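Local coordinates for protein signal peptidase I (Enterococcus faecalis, PDB 4ME8) that probably cleaves hydrophobic N-terminal signal sequences from secreted proteins, acting as a serine endopeptidase of the S26 family, at residues A[35-40]-A[124-129]; A[44-49]-A[110-115]; A[56-61]-A[87-92]; A[72-77]-A[115-120]. All blocks are in the same frame, centred on the assembly; numbering follows the deposited sequence.

Interaction 1: residues A[35-40]-A[124-129]; sequences FPSPRN and RYFGFV. With EDO (1,2-ethanediol), chain C.
Arg39 and Phe126 bring the two backbones closest, their CA atoms 5.9 Å apart, where the loop leaving strand 32-36 passes the end of helix 123-126 with the segments running 140° apart. The contact lies beside the core antiparallel sheet of the signal peptidase fold, and Gly127, whose positive phi is easy for a residue without CB, turns the chain from the helix toward strand 129-130. In Phe126, CG stands between the backbone N and the carbonyl carbon (chi1 64°), and one ring face receives Pro38, whose CD sits 3.7 Å above the ring centre in a CH-pi contact; the CD hydrogens, somewhat polarised by the adjacent nitrogen, suit an aromatic face. Phe35 and Phe126 meet tip to tip, with Phe126 CZ at the edge of the Phe35 ring. Val129 crosses Phe35 at about a right angle, CG1 lying over one face near CD2 while CG2 reaches Phe35 CE2 at 3.7 Å. Ser37 OG accepts from Arg39 N at 3.1 Å, an ST turn. The guanidinium of Arg39 has its stronger partner in Asp121; across this contact Arg39 NH2 gives a weak, bent hydrogen bond to Tyr125 O at 3.0 Å.

Interaction 2: residues A[44-49]-A[110-115]; sequences VAKRLI and YFVLGD. With EDO (1,2-ethanediol), chain B.
Leu48 lies against one face of the Tyr110 ring, CD2 4.0 Å above the plane toward the rim and CD1 3.5 Å from Tyr110 CG, while Ile49 CG2 comes to the edge of the Phe111 ring. The guanidinium of Arg47 is met at its edge by the carboxylate of Asp115, the two planes only 5° apart. This is a side-on, two-bond salt bridge: Arg47 NE reaches Asp115 OD1 at 2.9 Å and Arg47 NH2 reaches Asp115 OD2 at 2.8 Å, each oxygen using its syn lone pair. A bend at chi3 of Arg47 (-74°) places NE for this grip. Between the strands, Arg47 and Leu113 form an antiparallel hydrogen-bonded pair, and Ile49 N donates to Phe111 O at 3.0 Å. Lys46, predicted to be catalytic, rests CB on Val112 CG2 and runs CD past Gly114 CA at 3.7 Å; Gly114, without a side chain, leaves room for the lysine, whose NZ bonds to Ser120 OG. CG1 of the beta-branched Ile49 packs on Leu113 CB at 3.9 Å. In the sheet, strand 43-50 lies between 109-113 and 32-36, while Phe111 and Leu113 touch strand 56-59 of the second sheet and Leu113 also helix 123-126.

Interaction 3: residues A[56-61]-A[87-92]; sequences VEYRDD and NYTQDF
Tyr58 and Phe92 run alongside one another in the same direction; their ring planes are 24° apart but strongly offset, with centroids 5.4 Å apart, so they meet at Tyr58 CD1 and Phe92 CZ (3.5 Å) without a full stack. Thr89 crosses Tyr58 obliquely and lays its CG2 over one ring face, 3.7 Å above the plane and toward the rim; its methyl thus meets the ring while its hydroxyl takes polar partners. The backbones of Tyr58 and Phe92 form an antiparallel hydrogen-bonded pair, by which 92-93 forms an outer strand of the four-stranded antiparallel sheet, next to 56-59. Strand 56-59 then enters a tight hairpin turn at Asp60 and Asp61, both with positive phi, before strand 62-65. The 87-92 loop is tied to this turn by carboxylates, short acceptors suited to backbone N-H groups. Asp91 OD1 takes Asp60 N at 2.9 Å, on its syn side but 31° out of the carboxylate plane. Asp61 OD1 receives Thr89 N at 2.9 Å, nearly along the C-O axis, and one water joins it to Thr89 OG1. A second water links Asp61 N, Thr89 O and Asp91 OD1. Further out, Tyr58 OH bonds to Glu72 and Arg117, and Thr89 OG1 to Arg117.

Interaction 4: residues A[72-77]-A[115-120]; sequences EDYLAS and DNRPRS. With EDO (1,2-ethanediol), chain B.
Asp115 opens the second segment by setting its OD1 3.3 Å from CE1 of the Tyr74 ring, ring and carboxylate planes being 23° apart. The aspartate is already engaged by Arg47, which also makes a cation-pi contact with Tyr74; the ring packs beside this ion pair, its pi face suited to the cation and its C-H atoms CD1 and CE1 to Asp115 OD1. One methyl of Leu75, CD2, rests 3.6 Å from Asp115 O, while Asp115 N donates to an ethanediol probably left from crystallisation. Asn116 is the centre of an inverse gamma turn, which swings the chain so that Arg117 can face the 72-77 loop. Arg117 carries the contact. Its chain bends at chi2 (-77°), and its NH2 gives Glu72 OE2 a hydrogen bond of 2.9 Å, part of a salt bridge; the donor approaches on the syn side of OE2, 22° out of the carboxylate plane. The other methyl of Leu75, CD1, lies over one face of the guanidinium, 3.3 Å above the plane and toward the rim, an apolar cover that leaves the N-H edges for polar partners. Tyr74 OH also gives Glu72 OE2 a weak bond, and its ring has Glu72 CB over one face. Beyond the segments, Arg117 NH1 bonds to Tyr58 OH and Thr89 OG1, and Tyr58 OH bonds also to Glu72 OE1. The buried charge of Arg117 is therefore answered by one carboxylate and by several neutral oxygens, an environment that would be expected to keep Glu72 ionised.

How the interactions relate
Interaction 2 is the centre, holding Lys46, the predicted catalytic lysine, and sharing Asp115 with interaction 4. The two meet again where Lys46 NZ approaches Ser120 OG at 2.7 Å. Interaction 1 comes close to this lysine: the side chain of Phe35 is within about 4 Å of that of Lys46, and Phe35 O is 3.1 Å from Val44 N, a probable hydrogen bond of the core sheet. Interaction 3 belongs to the second sheet and is tied to interaction 4 through Tyr58 OH, which lies 2.7 Å from Arg117 NH1. Arg124 joins the outer contacts, its NH2 2.7 Å from Arg117 O and its NH1 3.0 Å from Gln90 OE1. Phe111 and Leu113 pack across from the core sheet onto Phe92 and Tyr58.

Interaction 1: residues A[35-40]-A[124-129]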
# COMPACT_ATOMS: atom_id res chain seq x y z
N PHE A 35 4.89 -2.71 -11.62
CA PHE A 35 5.51 -4.00 -11.31
C PHE A 35 4.59 -5.16 -11.73
O PHE A 35 3.37 -4.97 -11.80
CB PHE A 35 5.78 -4.11 -9.81
CG PHE A 35 4.56 -3.88 -8.96
CD1 PHE A 35 4.22 -2.61 -8.54
CD2 PHE A 35 3.74 -4.94 -8.60
CE1 PHE A 35 3.10 -2.40 -7.78
CE2 PHE A 35 2.62 -4.74 -7.83
CZ PHE A 35 2.29 -3.46 -7.42
N PRO A 36 5.15 -6.35 -11.98
CA PRO A 36 4.28 -7.49 -12.25
C PRO A 36 3.55 -7.91 -10.98
O PRO A 36 4.17 -8.03 -9.92
CB PRO A 36 5.26 -8.59 -12.70
CG PRO A 36 6.57 -7.93 -12.91
CD PRO A 36 6.57 -6.74 -12.01
N SER A 37 2.24 -8.11 -11.08
CA SER A 37 1.43 -8.51 -9.92
C SER A 37 1.95 -9.81 -9.32
O SER A 37 2.20 -10.76 -10.05
CB SER A 37 -0.05 -8.68 -10.29
OG SER A 37 -0.76 -9.27 -9.19
N PRO A 38 2.12 -9.85 -7.99
CA PRO A 38 2.50 -11.09 -7.29
C PRO A 38 1.50 -12.21 -7.47
O PRO A 38 1.86 -13.38 -7.32
CB PRO A 38 2.55 -10.66 -5.82
CG PRO A 38 2.85 -9.21 -5.86
CD PRO A 38 2.18 -8.68 -7.09
N ARG A 39 0.25 -11.86 -7.79
CA ARG A 39 -0.78 -12.85 -8.06
C ARG A 39 -0.56 -13.56 -9.39
O ARG A 39 -0.35 -14.77 -9.42
CB ARG A 39 -2.18 -12.22 -8.03
CG ARG A 39 -3.25 -13.25 -7.71
CD ARG A 39 -4.62 -12.63 -7.51
NE ARG A 39 -4.74 -11.81 -6.30
CZ ARG A 39 -4.87 -12.28 -5.07
NH1 ARG A 39 -4.87 -13.59 -4.83
NH2 ARG A 39 -4.99 -11.44 -4.05
N ASN A 40 -0.58 -12.81 -10.49
CA ASN A 40 -0.62 -13.40 -11.83
C ASN A 40 0.44 -12.89 -12.82
O ASN A 40 0.41 -13.26 -14.00
CB ASN A 40 -2.01 -13.21 -12.42
CG ASN A 40 -2.40 -11.74 -12.55
OD1 ASN A 40 -1.76 -10.86 -11.97
ND2 ASN A 40 -3.45 -11.48 -13.30
N ARG A 124 -2.72 -5.75 0.64
CA ARG A 124 -3.72 -6.33 1.55
C ARG A 124 -4.14 -7.74 1.16
O ARG A 124 -4.59 -8.49 2.02
CB ARG A 124 -4.98 -5.46 1.62
CG ARG A 124 -4.81 -4.18 2.41
CD ARG A 124 -6.01 -3.27 2.25
NE ARG A 124 -6.19 -2.86 0.86
CZ ARG A 124 -7.26 -2.21 0.41
NH1 ARG A 124 -8.26 -1.89 1.23
NH2 ARG A 124 -7.34 -1.87 -0.88
N TYR A 125 -4.03 -8.08 -0.13
CA TYR A 125 -4.57 -9.33 -0.65
C TYR A 125 -3.57 -10.21 -1.41
O TYR A 125 -3.69 -11.44 -1.36
CB TYR A 125 -5.80 -9.04 -1.52
CG TYR A 125 -6.81 -8.15 -0.83
CD1 TYR A 125 -7.47 -8.58 0.32
CD2 TYR A 125 -7.10 -6.87 -1.30
CE1 TYR A 125 -8.39 -7.78 0.97
CE2 TYR A 125 -8.02 -6.06 -0.66
CZ TYR A 125 -8.66 -6.51 0.48
OH TYR A 125 -9.57 -5.71 1.11
N PHE A 126 -2.61 -9.61 -2.13
CA PHE A 126 -1.52 -10.39 -2.75
C PHE A 126 -0.16 -10.34 -2.01
O PHE A 126 0.83 -10.92 -2.48
CB PHE A 126 -1.37 -10.12 -4.26
CG PHE A 126 -0.98 -8.71 -4.65
CD1 PHE A 126 -0.03 -7.98 -3.94
CD2 PHE A 126 -1.51 -8.15 -5.80
CE1 PHE A 126 0.32 -6.70 -4.33
CE2 PHE A 126 -1.15 -6.87 -6.21
CZ PHE A 126 -0.23 -6.15 -5.48
N GLY A 127 -0.11 -9.67 -0.86
CA GLY A 127 1.09 -9.68 -0.03
C GLY A 127 2.14 -8.71 -0.52
O GLY A 127 1.86 -7.85 -1.34
N PHE A 128 3.37 -8.87 -0.04
CA PHE A 128 4.44 -7.91 -0.33
C PHE A 128 4.94 -8.02 -1.78
O PHE A 128 4.86 -9.08 -2.39
CB PHE A 128 5.62 -8.09 0.63
CG PHE A 128 5.26 -7.89 2.08
CD1 PHE A 128 4.94 -6.62 2.57
CD2 PHE A 128 5.25 -8.97 2.98
CE1 PHE A 128 4.62 -6.43 3.91
CE2 PHE A 128 4.92 -8.78 4.31
CZ PHE A 128 4.61 -7.51 4.78
N VAL A 129 5.45 -6.90 -2.30
CA VAL A 129 6.00 -6.84 -3.65
C VAL A 129 7.53 -6.82 -3.61
O VAL A 129 8.11 -6.04 -2.86
CB VAL A 129 5.49 -5.57 -4.38
CG1 VAL A 129 6.13 -5.44 -5.77
CG2 VAL A 129 3.97 -5.59 -4.47
C1 EDO C . -7.23 -10.02 4.85
O1 EDO C . -8.22 -9.00 4.62
C2 EDO C . -6.82 -10.69 3.54
O2 EDO C . -5.38 -10.77 3.42

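Interaction 2: residues A[44-49]-A[110-115]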
# COMPACT_ATOMS: atom_id res chain seq x y z
N VAL A 44 0.90 -3.97 -13.30
CA VAL A 44 -0.09 -3.18 -12.59
C VAL A 44 0.61 -1.99 -11.94
O VAL A 44 1.84 -2.00 -11.77
CB VAL A 44 -0.87 -4.07 -11.58
CG1 VAL A 44 0.04 -4.58 -10.46
CG2 VAL A 44 -2.09 -3.34 -11.01
N ALA A 45 -0.15 -0.96 -11.63
CA ALA A 45 0.37 0.24 -10.99
C ALA A 45 -0.26 0.38 -9.62
O ALA A 45 -1.48 0.28 -9.49
CB ALA A 45 0.05 1.45 -11.85
N LYS A 46 0.57 0.58 -8.59
CA LYS A 46 0.08 0.81 -7.23
C LYS A 46 0.95 1.84 -6.52
O LYS A 46 2.05 2.13 -6.97
CB LYS A 46 0.05 -0.48 -6.41
CG LYS A 46 -0.90 -1.57 -6.92
CD LYS A 46 -2.37 -1.20 -6.78
CE LYS A 46 -3.21 -2.12 -7.65
NZ LYS A 46 -4.68 -1.95 -7.50
N ARG A 47 0.42 2.39 -5.43
CA ARG A 47 1.12 3.37 -4.62
C ARG A 47 1.99 2.71 -3.54
O ARG A 47 1.56 1.79 -2.83
CB ARG A 47 0.13 4.34 -3.98
CG ARG A 47 0.76 5.68 -3.63
CD ARG A 47 -0.24 6.68 -3.10
NE ARG A 47 -1.11 7.22 -4.15
CZ ARG A 47 -0.82 8.28 -4.90
NH1 ARG A 47 0.33 8.94 -4.75
NH2 ARG A 47 -1.68 8.69 -5.83
N LEU A 48 3.23 3.18 -3.44
CA LEU A 48 4.16 2.71 -2.43
C LEU A 48 3.72 3.29 -1.09
O LEU A 48 3.60 4.51 -0.94
CB LEU A 48 5.59 3.15 -2.78
CG LEU A 48 6.69 2.72 -1.82
CD1 LEU A 48 6.54 1.25 -1.45
CD2 LEU A 48 8.05 2.98 -2.44
N ILE A 49 3.46 2.41 -0.12
CA ILE A 49 2.93 2.80 1.19
C ILE A 49 3.92 2.42 2.30
O ILE A 49 4.27 3.25 3.15
CB ILE A 49 1.54 2.18 1.42
CG1 ILE A 49 0.52 2.80 0.45
CG2 ILE A 49 1.08 2.35 2.86
CD1 ILE A 49 0.22 4.28 0.66
N TYR A 110 8.31 -4.20 -0.67
CA TYR A 110 7.40 -3.08 -0.50
C TYR A 110 5.98 -3.55 -0.15
O TYR A 110 5.56 -4.64 -0.54
CB TYR A 110 7.29 -2.28 -1.81
CG TYR A 110 8.53 -1.52 -2.28
CD1 TYR A 110 9.35 -0.85 -1.38
CD2 TYR A 110 8.83 -1.42 -3.63
CE1 TYR A 110 10.45 -0.12 -1.82
CE2 TYR A 110 9.93 -0.70 -4.08
CZ TYR A 110 10.74 -0.06 -3.17
OH TYR A 110 11.83 0.66 -3.60
N PHE A 111 5.26 -2.69 0.58
CA PHE A 111 3.83 -2.82 0.80
C PHE A 111 3.18 -1.73 -0.03
O PHE A 111 3.54 -0.55 0.10
CB PHE A 111 3.49 -2.61 2.28
CG PHE A 111 2.06 -2.89 2.61
CD1 PHE A 111 1.63 -4.18 2.88
CD2 PHE A 111 1.13 -1.86 2.64
CE1 PHE A 111 0.30 -4.44 3.17
CE2 PHE A 111 -0.20 -2.11 2.93
CZ PHE A 111 -0.62 -3.40 3.20
N VAL A 112 2.26 -2.12 -0.90
CA VAL A 112 1.61 -1.16 -1.81
C VAL A 112 0.09 -1.21 -1.68
O VAL A 112 -0.47 -2.21 -1.27
CB VAL A 112 2.03 -1.40 -3.28
CG1 VAL A 112 3.56 -1.36 -3.42
CG2 VAL A 112 1.46 -2.70 -3.82
N LEU A 113 -0.57 -0.10 -1.99
CA LEU A 113 -2.03 -0.02 -1.97
C LEU A 113 -2.50 0.77 -3.18
O LEU A 113 -1.81 1.68 -3.63
CB LEU A 113 -2.52 0.67 -0.71
CG LEU A 113 -2.25 0.05 0.67
CD1 LEU A 113 -2.74 1.00 1.74
CD2 LEU A 113 -2.92 -1.30 0.84
N GLY A 114 -3.68 0.44 -3.71
CA GLY A 114 -4.28 1.21 -4.80
C GLY A 114 -5.24 2.27 -4.28
O GLY A 114 -5.95 2.04 -3.30
N ASP A 115 -5.28 3.42 -4.96
CA ASP A 115 -6.11 4.54 -4.52
C ASP A 115 -7.61 4.22 -4.53
O ASP A 115 -8.34 4.68 -3.65
CB ASP A 115 -5.85 5.80 -5.35
CG ASP A 115 -4.44 6.37 -5.16
OD1 ASP A 115 -3.65 5.87 -4.31
OD2 ASP A 115 -4.12 7.34 -5.88
C1 EDO B . -2.28 3.85 -9.49
O1 EDO B . -3.43 3.90 -10.35
C2 EDO B . -2.66 4.25 -8.07
O2 EDO B . -3.33 3.17 -7.41

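Interaction 3: residues A[56-61]-A[87-92]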
# COMPACT_ATOMS: atom_id res chain seq x y z
N VAL A 56 3.08 -1.13 9.25
CA VAL A 56 1.99 -0.44 8.57
C VAL A 56 0.68 -0.76 9.26
O VAL A 56 0.36 -1.93 9.47
CB VAL A 56 1.87 -0.85 7.09
CG1 VAL A 56 0.66 -0.18 6.44
CG2 VAL A 56 3.16 -0.50 6.34
N GLU A 57 -0.06 0.27 9.61
CA GLU A 57 -1.36 0.09 10.23
C GLU A 57 -2.37 1.09 9.66
O GLU A 57 -2.04 2.24 9.41
CB GLU A 57 -1.27 0.22 11.77
CG GLU A 57 -2.64 0.21 12.46
CD GLU A 57 -2.59 -0.08 13.96
OE1 GLU A 57 -1.55 0.12 14.62
OE2 GLU A 57 -3.64 -0.50 14.51
N TYR A 58 -3.58 0.60 9.45
CA TYR A 58 -4.74 1.47 9.25
C TYR A 58 -5.67 1.27 10.43
O TYR A 58 -6.01 0.14 10.77
CB TYR A 58 -5.45 1.13 7.95
CG TYR A 58 -5.04 2.01 6.80
CD1 TYR A 58 -3.88 1.74 6.09
CD2 TYR A 58 -5.79 3.12 6.44
CE1 TYR A 58 -3.49 2.54 5.04
CE2 TYR A 58 -5.41 3.93 5.39
CZ TYR A 58 -4.26 3.64 4.70
OH TYR A 58 -3.86 4.42 3.65
N ARG A 59 -6.05 2.37 11.07
CA ARG A 59 -7.04 2.37 12.13
C ARG A 59 -7.91 3.61 11.94
O ARG A 59 -7.39 4.73 11.84
CB ARG A 59 -6.37 2.37 13.51
CG ARG A 59 -7.36 2.32 14.68
CD ARG A 59 -6.69 2.02 16.02
NE ARG A 59 -6.09 3.19 16.66
CZ ARG A 59 -4.79 3.51 16.64
NH1 ARG A 59 -3.89 2.76 16.01
NH2 ARG A 59 -4.39 4.62 17.27
N ASP A 60 -9.23 3.41 11.86
CA ASP A 60 -10.21 4.49 11.66
C ASP A 60 -9.92 5.30 10.39
O ASP A 60 -10.12 6.52 10.36
CB ASP A 60 -10.29 5.38 12.90
CG ASP A 60 -10.94 4.68 14.08
OD1 ASP A 60 -12.03 4.10 13.90
OD2 ASP A 60 -10.36 4.71 15.19
N ASP A 61 -9.46 4.60 9.36
CA ASP A 61 -9.22 5.16 8.03
C ASP A 61 -7.97 6.06 7.94
O ASP A 61 -7.81 6.80 6.96
CB ASP A 61 -10.46 5.92 7.54
CG ASP A 61 -10.76 5.65 6.08
OD1 ASP A 61 -10.37 4.58 5.59
OD2 ASP A 61 -11.42 6.50 5.44
N ASN A 87 -15.59 2.97 6.64
CA ASN A 87 -14.18 3.32 6.40
C ASN A 87 -13.76 2.87 5.00
O ASN A 87 -14.00 1.73 4.61
CB ASN A 87 -13.25 2.68 7.43
CG ASN A 87 -13.20 3.43 8.75
OD1 ASN A 87 -13.60 4.60 8.85
ND2 ASN A 87 -12.68 2.77 9.78
N TYR A 88 -13.13 3.78 4.26
CA TYR A 88 -12.68 3.52 2.89
C TYR A 88 -11.65 2.38 2.84
O TYR A 88 -11.69 1.54 1.94
CB TYR A 88 -12.07 4.81 2.32
CG TYR A 88 -11.87 4.81 0.83
CD1 TYR A 88 -12.95 4.67 -0.03
CD2 TYR A 88 -10.61 4.98 0.28
CE1 TYR A 88 -12.78 4.69 -1.40
CE2 TYR A 88 -10.42 5.01 -1.09
CZ TYR A 88 -11.51 4.86 -1.93
OH TYR A 88 -11.34 4.87 -3.29
N THR A 89 -10.74 2.38 3.81
CA THR A 89 -9.76 1.32 3.98
C THR A 89 -10.04 0.64 5.32
O THR A 89 -10.15 1.32 6.34
CB THR A 89 -8.31 1.87 3.99
OG1 THR A 89 -8.08 2.67 2.82
CG2 THR A 89 -7.29 0.74 4.03
N GLN A 90 -10.14 -0.68 5.31
CA GLN A 90 -10.46 -1.43 6.53
C GLN A 90 -9.29 -1.37 7.52
O GLN A 90 -8.13 -1.20 7.12
CB GLN A 90 -10.86 -2.90 6.21
CG GLN A 90 -9.72 -3.91 6.02
CD GLN A 90 -9.18 -3.97 4.59
OE1 GLN A 90 -8.92 -2.93 3.98
NE2 GLN A 90 -9.02 -5.18 4.06
N ASP A 91 -9.61 -1.49 8.80
CA ASP A 91 -8.59 -1.61 9.83
C ASP A 91 -7.70 -2.84 9.56
O ASP A 91 -8.19 -3.93 9.27
CB ASP A 91 -9.22 -1.73 11.23
CG ASP A 91 -9.97 -0.46 11.67
OD1 ASP A 91 -9.78 0.62 11.08
OD2 ASP A 91 -10.77 -0.56 12.63
N PHE A 92 -6.39 -2.64 9.63
CA PHE A 92 -5.45 -3.76 9.56
C PHE A 92 -4.09 -3.34 10.07
O PHE A 92 -3.79 -2.16 10.17
CB PHE A 92 -5.33 -4.31 8.13
CG PHE A 92 -4.68 -3.36 7.14
CD1 PHE A 92 -5.44 -2.46 6.42
CD2 PHE A 92 -3.31 -3.40 6.91
CE1 PHE A 92 -4.85 -1.60 5.51
CE2 PHE A 92 -2.71 -2.54 6.01
CZ PHE A 92 -3.48 -1.64 5.30
O HOH W 1 -8.52 5.12 3.48
O HOH W 2 -9.03 1.55 8.76

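Interaction 4: residues A[72-77]-A[115-120]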
# COMPACT_ATOMS: atom_id res chain seq x y z
N GLU A 72 -3.30 11.52 3.57
CA GLU A 72 -3.39 11.05 2.19
C GLU A 72 -4.37 11.94 1.44
O GLU A 72 -5.53 11.58 1.24
CB GLU A 72 -3.84 9.58 2.16
CG GLU A 72 -2.82 8.60 2.74
CD GLU A 72 -3.35 7.18 2.87
OE1 GLU A 72 -4.05 6.89 3.87
OE2 GLU A 72 -3.05 6.34 1.99
N ASP A 73 -3.91 13.11 1.03
CA ASP A 73 -4.76 14.10 0.36
C ASP A 73 -5.30 13.61 -0.98
O ASP A 73 -6.32 14.13 -1.46
CB ASP A 73 -4.01 15.43 0.19
CG ASP A 73 -4.03 16.30 1.46
OD1 ASP A 73 -4.75 15.94 2.42
OD2 ASP A 73 -3.34 17.34 1.49
N TYR A 74 -4.64 12.62 -1.56
CA TYR A 74 -5.12 11.95 -2.78
C TYR A 74 -6.34 11.03 -2.57
O TYR A 74 -6.98 10.63 -3.54
CB TYR A 74 -3.99 11.15 -3.43
CG TYR A 74 -3.39 10.07 -2.54
CD1 TYR A 74 -3.96 8.80 -2.45
CD2 TYR A 74 -2.25 10.34 -1.78
CE1 TYR A 74 -3.40 7.82 -1.63
CE2 TYR A 74 -1.69 9.37 -0.96
CZ TYR A 74 -2.27 8.12 -0.89
OH TYR A 74 -1.70 7.18 -0.07
N LEU A 75 -6.63 10.67 -1.32
CA LEU A 75 -7.82 9.87 -0.99
C LEU A 75 -9.05 10.71 -0.58
O LEU A 75 -10.18 10.19 -0.51
CB LEU A 75 -7.50 8.87 0.13
CG LEU A 75 -6.46 7.76 -0.10
CD1 LEU A 75 -6.51 6.77 1.05
CD2 LEU A 75 -6.67 7.04 -1.43
N ALA A 76 -8.85 12.00 -0.32
CA ALA A 76 -9.90 12.84 0.23
C ALA A 76 -11.06 13.00 -0.75
O ALA A 76 -12.22 13.00 -0.35
CB ALA A 76 -9.35 14.21 0.61
N SER A 77 -10.72 13.13 -2.03
CA SER A 77 -11.71 13.31 -3.08
C SER A 77 -12.59 12.08 -3.26
O SER A 77 -13.80 12.19 -3.48
CB SER A 77 -11.01 13.65 -4.40
OG SER A 77 -11.93 14.21 -5.32
N ASP A 115 -5.28 3.42 -4.96
CA ASP A 115 -6.11 4.54 -4.52
C ASP A 115 -7.61 4.22 -4.53
O ASP A 115 -8.34 4.68 -3.65
CB ASP A 115 -5.85 5.80 -5.35
CG ASP A 115 -4.44 6.37 -5.16
OD1 ASP A 115 -3.65 5.87 -4.31
OD2 ASP A 115 -4.12 7.34 -5.88
N ASN A 116 -8.07 3.45 -5.53
CA ASN A 116 -9.46 2.96 -5.54
C ASN A 116 -9.57 1.76 -4.59
O ASN A 116 -9.78 0.62 -5.00
CB ASN A 116 -9.94 2.63 -6.97
CG ASN A 116 -11.46 2.66 -7.10
OD1 ASN A 116 -12.16 3.23 -6.27
ND2 ASN A 116 -11.96 2.05 -8.16
N ARG A 117 -9.42 2.06 -3.30
CA ARG A 117 -9.20 1.06 -2.24
C ARG A 117 -10.14 -0.15 -2.20
O ARG A 117 -9.67 -1.29 -2.05
CB ARG A 117 -9.15 1.74 -0.86
CG ARG A 117 -7.98 2.68 -0.64
CD ARG A 117 -6.69 1.92 -0.35
NE ARG A 117 -5.50 2.76 -0.51
CZ ARG A 117 -4.92 3.48 0.44
NH1 ARG A 117 -5.41 3.49 1.68
NH2 ARG A 117 -3.85 4.22 0.15
N PRO A 118 -11.46 0.08 -2.33
CA PRO A 118 -12.35 -1.09 -2.31
C PRO A 118 -12.36 -1.95 -3.58
O PRO A 118 -13.01 -3.00 -3.60
CB PRO A 118 -13.74 -0.49 -2.06
CG PRO A 118 -13.62 0.96 -2.39
CD PRO A 118 -12.19 1.35 -2.18
N ARG A 119 -11.67 -1.49 -4.63
CA ARG A 119 -11.62 -2.20 -5.91
C ARG A 119 -10.18 -2.58 -6.28
O ARG A 119 -9.89 -2.96 -7.41
CB ARG A 119 -12.26 -1.35 -7.00
CG ARG A 119 -13.77 -1.53 -7.12
CD ARG A 119 -14.48 -0.28 -7.62
NE ARG A 119 -14.89 0.61 -6.52
CZ ARG A 119 -16.02 0.47 -5.81
NH1 ARG A 119 -16.89 -0.52 -6.06
NH2 ARG A 119 -16.28 1.34 -4.83
N SER A 120 -9.28 -2.50 -5.30
CA SER A 120 -7.85 -2.69 -5.53
C SER A 120 -7.34 -4.04 -5.02
O SER A 120 -7.44 -4.37 -3.83
CB SER A 120 -7.05 -1.57 -4.86
OG SER A 120 -5.66 -1.84 -4.96
C1 EDO B . -2.28 3.85 -9.49
O1 EDO B . -3.43 3.90 -10.35
C2 EDO B . -2.66 4.25 -8.07
O2 EDO B . -3.33 3.17 -7.41